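Local coordinates for protein BugD (Bordetella pertussis Tohama I, PDB 2F5X) that probably serves as a periplasmic solute receptor that captures aspartic acid for uptake by a tripartite tricarboxylate transporter-type system, at residues M113-R118 against H152-M157; V164-I169 against V186-D191; P176-L181 against T194-Q199; D180-Q185 against G203-Y208. One frame throughout, in Å; residues are numbered along the deposited sequence.

Contact 1: residues M113-R118 against H152-M157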
loop_
_atom_site.group_PDB
_atom_site.type_symbol
_atom_site.label_atom_id
_atom_site.label_comp_id
_atom_site.label_asym_id
_atom_site.label_seq_id
_atom_site.Cartn_x
_atom_site.Cartn_y
_atom_site.Cartn_z
HETATM N N MSE A 113 2.523 -2.954 -8.074
HETATM C CA MSE A 113 1.974 -1.694 -8.560
HETATM C C MSE A 113 1.997 -1.579 -10.091
HETATM O O MSE A 113 2.770 -2.271 -10.773
HETATM C CB MSE A 113 2.674 -0.522 -7.875
HETATM C CG MSE A 113 2.577 -0.614 -6.343
HETATM SE SE MSE A 113 3.442 0.861 -5.500
HETATM C CE MSE A 113 2.016 2.196 -5.845
ATOM N N THR A 114 1.118 -0.722 -10.607
ATOM C CA THR A 114 1.023 -0.419 -12.028
ATOM C C THR A 114 1.189 1.072 -12.252
ATOM O O THR A 114 0.588 1.877 -11.529
ATOM C CB THR A 114 -0.370 -0.812 -12.583
ATOM O OG1 THR A 114 -1.396 -0.235 -11.751
ATOM C CG2 THR A 114 -0.584 -2.327 -12.490
ATOM N N ILE A 115 1.988 1.431 -13.257
ATOM C CA ILE A 115 2.092 2.817 -13.720
ATOM C C ILE A 115 0.957 3.037 -14.711
ATOM O O ILE A 115 0.900 2.366 -15.740
ATOM C CB ILE A 115 3.458 3.077 -14.414
ATOM C CG1 ILE A 115 4.636 2.726 -13.491
ATOM C CG2 ILE A 115 3.544 4.539 -14.962
ATOM C CD1 ILE A 115 4.999 3.771 -12.527
ATOM N N ILE A 116 0.052 3.957 -14.383
ATOM C CA ILE A 116 -1.124 4.214 -15.208
ATOM C C ILE A 116 -1.282 5.706 -15.488
ATOM O O ILE A 116 -0.676 6.551 -14.820
ATOM C CB ILE A 116 -2.430 3.666 -14.541
ATOM C CG1 ILE A 116 -2.696 4.344 -13.179
ATOM C CG2 ILE A 116 -2.412 2.134 -14.435
ATOM C CD1 ILE A 116 -4.093 4.024 -12.614
ATOM N N ALA A 117 -2.120 6.030 -16.467
ATOM C CA ALA A 117 -2.440 7.419 -16.761
ATOM C C ALA A 117 -3.901 7.553 -17.164
ATOM O O ALA A 117 -4.578 6.548 -17.421
ATOM C CB ALA A 117 -1.528 7.954 -17.863
ATOM N N ARG A 118 -4.381 8.794 -17.219
ATOM C CA ARG A 118 -5.738 9.063 -17.680
ATOM C C ARG A 118 -5.948 8.426 -19.057
ATOM O O ARG A 118 -4.994 8.258 -19.827
ATOM C CB ARG A 118 -6.025 10.574 -17.708
ATOM C CG ARG A 118 -4.997 11.435 -18.440
ATOM C CD ARG A 118 -5.405 12.914 -18.467
ATOM N NE ARG A 118 -4.364 13.810 -18.956
ATOM C CZ ARG A 118 -4.186 14.142 -20.231
ATOM N NH1 ARG A 118 -4.968 13.621 -21.177
ATOM N NH2 ARG A 118 -3.216 14.996 -20.563
ATOM N N HIS A 152 3.258 7.269 -3.215
ATOM C CA HIS A 152 4.317 8.259 -3.016
ATOM C C HIS A 152 5.700 7.648 -3.244
ATOM O O HIS A 152 6.535 8.240 -3.939
ATOM C CB HIS A 152 4.236 8.891 -1.623
ATOM C CG HIS A 152 5.448 9.696 -1.264
ATOM N ND1 HIS A 152 6.412 9.239 -0.392
ATOM C CD2 HIS A 152 5.859 10.921 -1.677
ATOM C CE1 HIS A 152 7.375 10.141 -0.297
ATOM N NE2 HIS A 152 7.062 11.173 -1.065
ATOM N N LEU A 153 5.938 6.477 -2.650
ATOM C CA LEU A 153 7.201 5.764 -2.831
ATOM C C LEU A 153 7.455 5.475 -4.313
ATOM O O LEU A 153 8.516 5.816 -4.855
ATOM C CB LEU A 153 7.212 4.460 -2.014
ATOM C CG LEU A 153 8.346 3.467 -2.334
ATOM C CD1 LEU A 153 9.727 4.090 -2.024
ATOM C CD2 LEU A 153 8.156 2.182 -1.568
ATOM N N CYS A 154 6.481 4.865 -4.974
ATOM C CA CYS A 154 6.645 4.527 -6.382
ATOM C C CYS A 154 6.771 5.780 -7.236
ATOM O O CYS A 154 7.604 5.822 -8.133
ATOM C CB CYS A 154 5.494 3.665 -6.869
ATOM S SG CYS A 154 5.666 3.066 -8.563
ATOM N N GLY A 155 5.971 6.803 -6.931
ATOM C CA GLY A 155 6.055 8.070 -7.645
ATOM C C GLY A 155 7.428 8.711 -7.520
ATOM O O GLY A 155 7.956 9.256 -8.496
ATOM N N THR A 156 8.015 8.628 -6.330
ATOM C CA THR A 156 9.348 9.175 -6.101
ATOM C C THR A 156 10.352 8.429 -6.967
ATOM O O THR A 156 11.196 9.043 -7.631
ATOM C CB THR A 156 9.731 9.058 -4.597
ATOM O OG1 THR A 156 8.917 9.966 -3.835
ATOM C CG2 THR A 156 11.148 9.559 -4.364
HETATM N N MSE A 157 10.243 7.104 -6.973
HETATM C CA MSE A 157 11.141 6.274 -7.769
HETATM C C MSE A 157 10.978 6.573 -9.257
HETATM O O MSE A 157 11.958 6.622 -10.009
HETATM C CB MSE A 157 10.898 4.798 -7.466
HETATM C CG MSE A 157 11.358 4.422 -6.068
HETATM SE SE MSE A 157 10.772 2.646 -5.597
HETATM C CE MSE A 157 11.621 1.658 -7.068
#
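M113 and C154 bring the strand of 113-118 and the helix of 152-157 closest together, with 8.1 Å between their CA atoms. Both CB atoms point across the gap. The M113 chain is extended to its selenium and then bends, with CE turned by chi3 of 77°. This lays the end of the selenomethionine against the CB of C154: M113 SE lies 3.7 Å from C154 CB, and M113 CE lies 3.9 Å from the same atom. I115 reaches the other end of the cysteine. Its CD1 methyl stands 4.1 Å from C154 SG. The strand therefore meets one small residue with two apolar side chains, one on the CB and one on the sulfur. C154 turns its SG anti to the backbone N (chi1 -175°), off the helix and toward the sheet. There the sulfur is bonded to C190 of strand 188-192, the neighbour of strand 102-117. M113 and I115 also touch C190, so both residues pack around the disulfide as well as the helix. All three touching residues are buried, and their contact is wholly apolar. The M113 side chain is about 5 Å from the bound aspartic acid. This is helix-on-sheet packing, pinned by a disulfide, in one alpha/beta lobe of a periplasmic binding protein, close to its ligand pocket.

Contact 2: residues V164-I169 against V186-D191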
loop_
_atom_site.group_PDB
_atom_site.type_symbol
_atom_site.label_atom_id
_atom_site.label_comp_id
_atom_site.label_asym_id
_atom_site.label_seq_id
_atom_site.Cartn_x
_atom_site.Cartn_y
_atom_site.Cartn_z
ATOM N N VAL A 164 12.994 13.794 -13.769
ATOM C CA VAL A 164 12.068 14.923 -13.824
ATOM C C VAL A 164 11.570 15.349 -12.447
ATOM O O VAL A 164 11.624 14.585 -11.481
ATOM C CB VAL A 164 10.832 14.634 -14.733
ATOM C CG1 VAL A 164 11.261 14.347 -16.182
ATOM C CG2 VAL A 164 9.976 13.480 -14.165
ATOM N N ASN A 165 11.106 16.592 -12.371
ATOM C CA ASN A 165 10.343 17.087 -11.227
ATOM C C ASN A 165 8.952 17.448 -11.740
ATOM O O ASN A 165 8.838 18.236 -12.677
ATOM C CB ASN A 165 11.033 18.330 -10.638
ATOM C CG ASN A 165 10.332 18.852 -9.382
ATOM O OD1 ASN A 165 10.039 18.090 -8.458
ATOM N ND2 ASN A 165 10.061 20.154 -9.352
ATOM N N LEU A 166 7.912 16.859 -11.142
ATOM C CA LEU A 166 6.524 17.041 -11.591
ATOM C C LEU A 166 5.645 17.649 -10.511
ATOM O O LEU A 166 5.795 17.325 -9.336
ATOM C CB LEU A 166 5.899 15.684 -11.973
ATOM C CG LEU A 166 6.533 14.897 -13.127
ATOM C CD1 LEU A 166 5.764 13.589 -13.371
ATOM C CD2 LEU A 166 6.574 15.734 -14.394
ATOM N N LEU A 167 4.706 18.494 -10.931
ATOM C CA LEU A 167 3.560 18.857 -10.094
ATOM C C LEU A 167 2.998 17.579 -9.491
ATOM O O LEU A 167 2.685 16.628 -10.220
ATOM C CB LEU A 167 2.480 19.530 -10.942
ATOM C CG LEU A 167 1.094 19.733 -10.316
ATOM C CD1 LEU A 167 1.180 20.585 -9.049
ATOM C CD2 LEU A 167 0.169 20.383 -11.348
ATOM N N THR A 168 2.894 17.547 -8.164
ATOM C CA THR A 168 2.482 16.336 -7.465
ATOM C C THR A 168 1.311 16.654 -6.563
ATOM O O THR A 168 1.399 17.538 -5.709
ATOM C CB THR A 168 3.657 15.763 -6.657
ATOM O OG1 THR A 168 4.736 15.441 -7.554
ATOM C CG2 THR A 168 3.267 14.408 -6.037
ATOM N N ILE A 169 0.214 15.928 -6.754
ATOM C CA ILE A 169 -1.018 16.218 -6.038
ATOM C C ILE A 169 -1.320 15.092 -5.052
ATOM O O ILE A 169 -1.555 13.954 -5.471
ATOM C CB ILE A 169 -2.200 16.400 -7.027
ATOM C CG1 ILE A 169 -1.883 17.476 -8.078
ATOM C CG2 ILE A 169 -3.486 16.738 -6.260
ATOM C CD1 ILE A 169 -2.809 17.448 -9.283
ATOM N N VAL A 186 -6.138 14.770 -13.173
ATOM C CA VAL A 186 -4.727 14.531 -12.882
ATOM C C VAL A 186 -4.251 13.520 -13.938
ATOM O O VAL A 186 -5.078 12.788 -14.501
ATOM C CB VAL A 186 -4.526 14.050 -11.404
ATOM C CG1 VAL A 186 -5.109 12.638 -11.190
ATOM C CG2 VAL A 186 -3.055 14.101 -10.999
ATOM N N ASP A 187 -2.951 13.484 -14.234
ATOM C CA ASP A 187 -2.490 12.787 -15.442
ATOM C C ASP A 187 -1.954 11.384 -15.236
ATOM O O ASP A 187 -2.284 10.483 -15.996
ATOM C CB ASP A 187 -1.423 13.599 -16.177
ATOM C CG ASP A 187 -1.900 14.970 -16.575
ATOM O OD1 ASP A 187 -3.093 15.150 -16.889
ATOM O OD2 ASP A 187 -1.136 15.942 -16.609
ATOM N N LEU A 188 -1.121 11.215 -14.217
ATOM C CA LEU A 188 -0.255 10.040 -14.097
ATOM C C LEU A 188 -0.252 9.553 -12.655
ATOM O O LEU A 188 -0.310 10.367 -11.738
ATOM C CB LEU A 188 1.161 10.483 -14.499
ATOM C CG LEU A 188 2.319 9.493 -14.512
ATOM C CD1 LEU A 188 2.108 8.454 -15.627
ATOM C CD2 LEU A 188 3.622 10.262 -14.704
HETATM N N MSE A 189 -0.203 8.233 -12.448
HETATM C CA MSE A 189 -0.155 7.690 -11.090
HETATM C C MSE A 189 0.479 6.310 -11.067
HETATM O O MSE A 189 0.328 5.541 -12.006
HETATM C CB MSE A 189 -1.588 7.574 -10.546
HETATM C CG MSE A 189 -1.699 7.039 -9.140
HETATM SE SE MSE A 189 -3.463 7.408 -8.411
HETATM C CE MSE A 189 -4.593 6.091 -9.325
ATOM N N CYS A 190 1.174 5.999 -9.978
ATOM C CA CYS A 190 1.543 4.617 -9.684
ATOM C C CYS A 190 0.666 4.145 -8.556
ATOM O O CYS A 190 0.584 4.806 -7.524
ATOM C CB CYS A 190 2.999 4.535 -9.242
ATOM S SG CYS A 190 3.691 2.857 -9.146
ATOM N N ASP A 191 0.004 3.007 -8.738
ATOM C CA ASP A 191 -1.014 2.567 -7.765
ATOM C C ASP A 191 -1.052 1.031 -7.735
ATOM O O ASP A 191 -0.553 0.369 -8.658
ATOM C CB ASP A 191 -2.352 3.230 -8.138
ATOM C CG ASP A 191 -3.486 2.974 -7.139
ATOM O OD1 ASP A 191 -3.279 2.569 -5.966
ATOM O OD2 ASP A 191 -4.660 3.218 -7.477
#
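Strands 167-170 and 188-192 of the mixed sheet, with the residues just before them, meet here through side chains rather than backbone bonds, because strand 141-144 lies between them. I169 and V186 have the nearest CA atoms, 8.0 Å apart. V186 precedes its strand. The two side chains slide past each other in opposite directions, and I169 CD1 rests 3.8 Å from V186 CG2. That methyl of V186 stands anti to the backbone N, while CG1 takes the crowded position at chi1 68°. The strand-helix-strand path from 167-170 through helix 174-182 to 188-192 is a beta-alpha-beta crossover, and it skips over the middle strand. I169 and V186 both touch S141 of that strand, so its start is bridged by the pair. L166 and L188 form a second, looser contact. They cross at about a right angle, with L166 CD1 4.2 Å from L188 CD2. L166 precedes the clear part of its strand. Its carbonyl O accepts a 2.8 Å bond from T168 OG1, which comes from above the carbonyl plane. At the other segment, D187 is tied by a salt bridge to R118 and by a hydrogen bond to the backbone N of S141.

Contact 3: residues P176-L181 against T194-Q199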
loop_
_atom_site.group_PDB
_atom_site.type_symbol
_atom_site.label_atom_id
_atom_site.label_comp_id
_atom_site.label_asym_id
_atom_site.label_seq_id
_atom_site.Cartn_x
_atom_site.Cartn_y
_atom_site.Cartn_z
ATOM N N PRO A 176 -9.811 8.376 -3.995
ATOM C CA PRO A 176 -10.064 9.740 -4.494
ATOM C C PRO A 176 -9.115 10.140 -5.629
ATOM O O PRO A 176 -9.538 10.851 -6.547
ATOM C CB PRO A 176 -9.840 10.638 -3.269
ATOM C CG PRO A 176 -9.181 9.811 -2.263
ATOM C CD PRO A 176 -9.513 8.372 -2.554
ATOM N N ALA A 177 -7.864 9.690 -5.578
ATOM C CA ALA A 177 -6.933 9.995 -6.675
ATOM C C ALA A 177 -7.429 9.378 -7.978
ATOM O O ALA A 177 -7.434 10.040 -9.017
ATOM C CB ALA A 177 -5.542 9.517 -6.350
HETATM N N MSE A 178 -7.856 8.116 -7.911
HETATM C CA MSE A 178 -8.401 7.422 -9.082
HETATM C C MSE A 178 -9.619 8.139 -9.660
HETATM O O MSE A 178 -9.764 8.234 -10.889
HETATM C CB MSE A 178 -8.766 5.969 -8.750
HETATM C CG MSE A 178 -9.353 5.199 -9.933
HETATM SE SE MSE A 178 -8.102 4.934 -11.415
HETATM C CE MSE A 178 -7.082 3.418 -10.613
ATOM N N ASN A 179 -10.486 8.641 -8.780
ATOM C CA ASN A 179 -11.626 9.451 -9.215
ATOM C C ASN A 179 -11.156 10.595 -10.114
ATOM O O ASN A 179 -11.718 10.825 -11.186
ATOM C CB ASN A 179 -12.371 10.045 -8.013
ATOM C CG ASN A 179 -13.190 9.023 -7.251
ATOM O OD1 ASN A 179 -13.226 9.046 -6.008
ATOM N ND2 ASN A 179 -13.873 8.133 -7.976
ATOM N N ASP A 180 -10.131 11.312 -9.667
ATOM C CA ASP A 180 -9.617 12.439 -10.429
ATOM C C ASP A 180 -8.923 11.985 -11.712
ATOM O O ASP A 180 -9.022 12.660 -12.743
ATOM C CB ASP A 180 -8.681 13.304 -9.584
ATOM C CG ASP A 180 -9.410 14.415 -8.854
ATOM O OD1 ASP A 180 -10.661 14.453 -8.889
ATOM O OD2 ASP A 180 -8.807 15.306 -8.230
ATOM N N LEU A 181 -8.230 10.848 -11.661
ATOM C CA LEU A 181 -7.570 10.327 -12.858
ATOM C C LEU A 181 -8.612 9.950 -13.910
ATOM O O LEU A 181 -8.491 10.318 -15.088
ATOM C CB LEU A 181 -6.687 9.122 -12.510
ATOM C CG LEU A 181 -5.778 8.589 -13.618
ATOM C CD1 LEU A 181 -4.478 9.354 -13.634
ATOM C CD2 LEU A 181 -5.491 7.111 -13.377
ATOM N N THR A 194 -4.667 -3.926 -6.491
ATOM C CA THR A 194 -5.926 -4.067 -5.747
ATOM C C THR A 194 -6.841 -2.865 -5.966
ATOM O O THR A 194 -8.029 -2.913 -5.612
ATOM C CB THR A 194 -5.646 -4.200 -4.248
ATOM O OG1 THR A 194 -4.606 -3.278 -3.905
ATOM C CG2 THR A 194 -5.083 -5.588 -3.916
ATOM N N ASN A 195 -6.291 -1.783 -6.524
ATOM C CA ASN A 195 -7.104 -0.631 -6.926
ATOM C C ASN A 195 -7.207 -0.409 -8.439
ATOM O O ASN A 195 -8.200 0.171 -8.926
ATOM C CB ASN A 195 -6.609 0.654 -6.241
ATOM C CG ASN A 195 -7.649 1.767 -6.265
ATOM O OD1 ASN A 195 -8.812 1.554 -5.901
ATOM N ND2 ASN A 195 -7.236 2.958 -6.695
ATOM N N THR A 196 -6.205 -0.863 -9.188
ATOM C CA THR A 196 -6.124 -0.506 -10.608
ATOM C C THR A 196 -6.614 -1.584 -11.564
ATOM O O THR A 196 -6.913 -1.277 -12.715
ATOM C CB THR A 196 -4.694 -0.138 -11.029
ATOM O OG1 THR A 196 -3.845 -1.281 -10.870
ATOM C CG2 THR A 196 -4.104 0.939 -10.141
ATOM N N THR A 197 -6.669 -2.839 -11.113
ATOM C CA THR A 197 -6.993 -3.952 -12.019
ATOM C C THR A 197 -8.281 -3.697 -12.789
ATOM O O THR A 197 -8.324 -3.823 -14.004
ATOM C CB THR A 197 -7.122 -5.273 -11.246
ATOM O OG1 THR A 197 -5.855 -5.620 -10.689
ATOM C CG2 THR A 197 -7.415 -6.428 -12.199
ATOM N N GLN A 198 -9.314 -3.362 -12.025
ATOM C CA GLN A 198 -10.651 -3.019 -12.475
ATOM C C GLN A 198 -10.622 -2.000 -13.637
ATOM O O GLN A 198 -11.242 -2.199 -14.704
ATOM C CB GLN A 198 -11.413 -2.463 -11.235
ATOM C CG GLN A 198 -11.370 -3.373 -9.917
ATOM C CD GLN A 198 -10.211 -3.089 -8.918
ATOM O OE1 GLN A 198 -9.067 -2.947 -9.316
ATOM N NE2 GLN A 198 -10.528 -3.050 -7.613
ATOM N N GLN A 199 -9.866 -0.928 -13.449
ATOM C CA GLN A 199 -9.790 0.137 -14.436
ATOM C C GLN A 199 -8.895 -0.219 -15.618
ATOM O O GLN A 199 -9.138 0.233 -16.733
ATOM C CB GLN A 199 -9.298 1.437 -13.792
ATOM C CG GLN A 199 -9.968 1.782 -12.461
ATOM C CD GLN A 199 -11.469 1.941 -12.571
ATOM O OE1 GLN A 199 -11.997 2.228 -13.648
ATOM N NE2 GLN A 199 -12.168 1.749 -11.453
#
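M178 carries the whole contact from its side, and Q199 and N195 give most of the surface that receives it. The two short helical segments run nearly parallel, at 27°, with axes 11.5 Å apart. That spacing is wide for helices, and the long selenomethionine spans it. M178 starts anti to its backbone N (chi1 179°) and then bends at both chi2 and chi3. The bends bring its terminal methyl down among three residues of helix 193-201. M178 CE lies 3.8 Å from Q199 CG, and M178 SE is equally near that carbon. The two side chains slide past each other in opposite directions, so the contact is with the aliphatic part of the glutamine. Q199 folds at chi2 of -59°, and its OE1 is bound by K204. N195 meets the same methyl from another side, through its backbone O at 3.8 Å from M178 CE. Its amide nitrogen, N195 ND2, is 3.9 Å from M178 CE and also lies close to M178 CB. That nitrogen is engaged by D191 OD2. T196 adds its CG2 methyl, 3.9 Å from M178 CE, while its OG1 is paired with the hydroxyl of T114. M189, D191 and I116 also touch M178, so strands of the sheet border this packing. N195 ND2, T196 OG1 and Q199 OE1 thus each have a hydrogen-bond partner outside the two segments. What remains for M178 is van der Waals contact with carbons and amide atoms, which implies close fit rather than directed bonding between the two helices.

Contact 4: residues D180-Q185 against G203-Y208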
loop_
_atom_site.group_PDB
_atom_site.type_symbol
_atom_site.label_atom_id
_atom_site.label_comp_id
_atom_site.label_asym_id
_atom_site.label_seq_id
_atom_site.Cartn_x
_atom_site.Cartn_y
_atom_site.Cartn_z
ATOM N N ASP A 180 -10.131 11.312 -9.667
ATOM C CA ASP A 180 -9.617 12.439 -10.429
ATOM C C ASP A 180 -8.923 11.985 -11.712
ATOM O O ASP A 180 -9.022 12.660 -12.743
ATOM C CB ASP A 180 -8.681 13.304 -9.584
ATOM C CG ASP A 180 -9.410 14.415 -8.854
ATOM O OD1 ASP A 180 -10.661 14.453 -8.889
ATOM O OD2 ASP A 180 -8.807 15.306 -8.230
ATOM N N LEU A 181 -8.230 10.848 -11.661
ATOM C CA LEU A 181 -7.570 10.327 -12.858
ATOM C C LEU A 181 -8.612 9.950 -13.910
ATOM O O LEU A 181 -8.491 10.318 -15.088
ATOM C CB LEU A 181 -6.687 9.122 -12.510
ATOM C CG LEU A 181 -5.778 8.589 -13.618
ATOM C CD1 LEU A 181 -4.478 9.354 -13.634
ATOM C CD2 LEU A 181 -5.491 7.111 -13.377
ATOM N N LEU A 182 -9.654 9.243 -13.477
ATOM C CA LEU A 182 -10.759 8.895 -14.370
ATOM C C LEU A 182 -11.457 10.140 -14.902
ATOM O O LEU A 182 -11.931 10.150 -16.042
ATOM C CB LEU A 182 -11.769 7.980 -13.670
ATOM C CG LEU A 182 -11.287 6.572 -13.322
ATOM C CD1 LEU A 182 -12.311 5.877 -12.424
ATOM C CD2 LEU A 182 -11.020 5.740 -14.562
ATOM N N GLY A 183 -11.486 11.193 -14.089
ATOM C CA GLY A 183 -12.110 12.455 -14.462
ATOM C C GLY A 183 -11.203 13.356 -15.278
ATOM O O GLY A 183 -11.599 14.473 -15.634
ATOM N N LYS A 184 -9.999 12.862 -15.575
ATOM C CA LYS A 184 -8.979 13.595 -16.340
ATOM C C LYS A 184 -8.512 14.882 -15.646
ATOM O O LYS A 184 -8.055 15.817 -16.308
ATOM C CB LYS A 184 -9.452 13.843 -17.798
ATOM C CG LYS A 184 -9.764 12.534 -18.518
ATOM C CD LYS A 184 -10.470 12.698 -19.845
ATOM C CE LYS A 184 -10.660 11.322 -20.477
ATOM N NZ LYS A 184 -11.176 11.402 -21.874
ATOM N N GLN A 185 -8.602 14.906 -14.316
ATOM C CA GLN A 185 -8.176 16.050 -13.504
ATOM C C GLN A 185 -6.720 15.967 -13.059
ATOM O O GLN A 185 -6.146 16.970 -12.610
ATOM C CB GLN A 185 -9.079 16.210 -12.268
ATOM C CG GLN A 185 -10.528 16.525 -12.599
ATOM C CD GLN A 185 -10.776 18.012 -12.733
ATOM O OE1 GLN A 185 -10.263 18.649 -13.650
ATOM N NE2 GLN A 185 -11.558 18.572 -11.815
ATOM N N GLY A 203 -10.085 -1.074 -19.848
ATOM C CA GLY A 203 -9.550 -0.076 -20.771
ATOM C C GLY A 203 -9.856 1.362 -20.394
ATOM O O GLY A 203 -9.717 2.266 -21.221
ATOM N N LYS A 204 -10.268 1.587 -19.148
ATOM C CA LYS A 204 -10.659 2.920 -18.696
ATOM C C LYS A 204 -9.461 3.821 -18.419
ATOM O O LYS A 204 -9.570 5.041 -18.512
ATOM C CB LYS A 204 -11.551 2.836 -17.458
ATOM C CG LYS A 204 -12.999 2.463 -17.758
ATOM C CD LYS A 204 -13.789 2.192 -16.477
ATOM C CE LYS A 204 -14.188 3.485 -15.769
ATOM N NZ LYS A 204 -14.418 3.313 -14.285
ATOM N N VAL A 205 -8.325 3.229 -18.070
ATOM C CA VAL A 205 -7.089 3.999 -17.909
ATOM C C VAL A 205 -6.013 3.435 -18.832
ATOM O O VAL A 205 -6.103 2.282 -19.243
ATOM C CB VAL A 205 -6.583 3.994 -16.442
ATOM C CG1 VAL A 205 -7.610 4.645 -15.519
ATOM C CG2 VAL A 205 -6.231 2.570 -15.956
ATOM N N LYS A 206 -5.006 4.245 -19.148
ATOM C CA LYS A 206 -3.830 3.770 -19.879
ATOM C C LYS A 206 -2.930 3.045 -18.898
ATOM O O LYS A 206 -2.775 3.481 -17.751
ATOM C CB LYS A 206 -3.067 4.934 -20.527
ATOM C CG LYS A 206 -3.843 5.660 -21.636
ATOM C CD LYS A 206 -3.862 4.852 -22.912
ATOM C CE LYS A 206 -2.850 5.383 -23.903
ATOM N NZ LYS A 206 -3.351 6.452 -24.827
ATOM N N ALA A 207 -2.359 1.918 -19.322
ATOM C CA ALA A 207 -1.527 1.127 -18.419
ATOM C C ALA A 207 -0.202 0.813 -19.094
ATOM O O ALA A 207 -0.187 0.364 -20.237
ATOM C CB ALA A 207 -2.258 -0.156 -17.994
ATOM N N TYR A 208 0.905 1.054 -18.390
ATOM C CA TYR A 208 2.232 1.045 -19.024
ATOM C C TYR A 208 3.206 -0.022 -18.542
ATOM O O TYR A 208 3.983 -0.562 -19.330
ATOM C CB TYR A 208 2.880 2.421 -18.880
ATOM C CG TYR A 208 2.067 3.513 -19.533
ATOM C CD1 TYR A 208 2.145 3.740 -20.910
ATOM C CD2 TYR A 208 1.209 4.313 -18.777
ATOM C CE1 TYR A 208 1.401 4.756 -21.516
ATOM C CE2 TYR A 208 0.454 5.317 -19.376
ATOM C CZ TYR A 208 0.551 5.527 -20.743
ATOM O OH TYR A 208 -0.200 6.524 -21.322
#
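L182 and V205 cross obliquely, and L181 meets V205 at about a right angle. The two leucines sit at the C-terminal end of helix 174-182, and V205 lies where the chain enters strand 206-210. L182 and V205 have the nearest CA atoms, 7.1 Å apart. V205 points its CG1 methyl at the helix. That methyl lies between the two leucines: V205 CG1 is 3.7 Å from L182 CD2 and 3.9 Å from L181 CD2. It is placed there by chi1 of -62°, which sets CG1 anti to the carbonyl carbon and leaves CG2 between the carbonyl and the backbone N. L182 starts off to the side, but its extended chain carries both methyls across the gap. K204 runs over these methyls at a slant. Its chain bends at chi3 of 77° and brings the ammonium group back over L182, so that K204 NZ is 3.8 Å from L182 CD1. K204 CE and CB each lie 4.1 Å from L182 CD2. The nitrogen itself is hydrogen-bonded to Q199 OE1. Each segment also begins or contains a helix end: K184 and G203 both have positive phi in Schellman motifs, which turn the chain out of helices 174-182 and 193-201. I116 touches L181 and V205 from the sheet side. The inner part of the contact is thus hydrocarbon on hydrocarbon. At the outer edge the exposed lysine sets its NZ end and its CB and CE methylenes against the L182 methyls. The chemistry implies apolar packing finished at the surface by a lysine whose NZ is held by a glutamine.

Overall arrangement
Contacts 1, 2 and 3 are buried, while contact 4 is partly buried and reaches the surface through K204. Contacts 1 and 2 are joined by the C154-C190 disulfide and the R118-D187 salt bridge, and both use the sheet. Contacts 3 and 4 share helix 174-182 and are linked by the Q199-K204 hydrogen bond. That helix follows strand 167-170 and leads to strand 188-192, so contact 2 crosses with both of them along the chain. I116 of contact 1 touches M178 and L181. Contacts 1 and 2 are apolar throughout, contact 3 sets selenomethionine among polar residues, and contact 4 mixes methyls with a lysine chain. Contact 1 lies nearest the ligand.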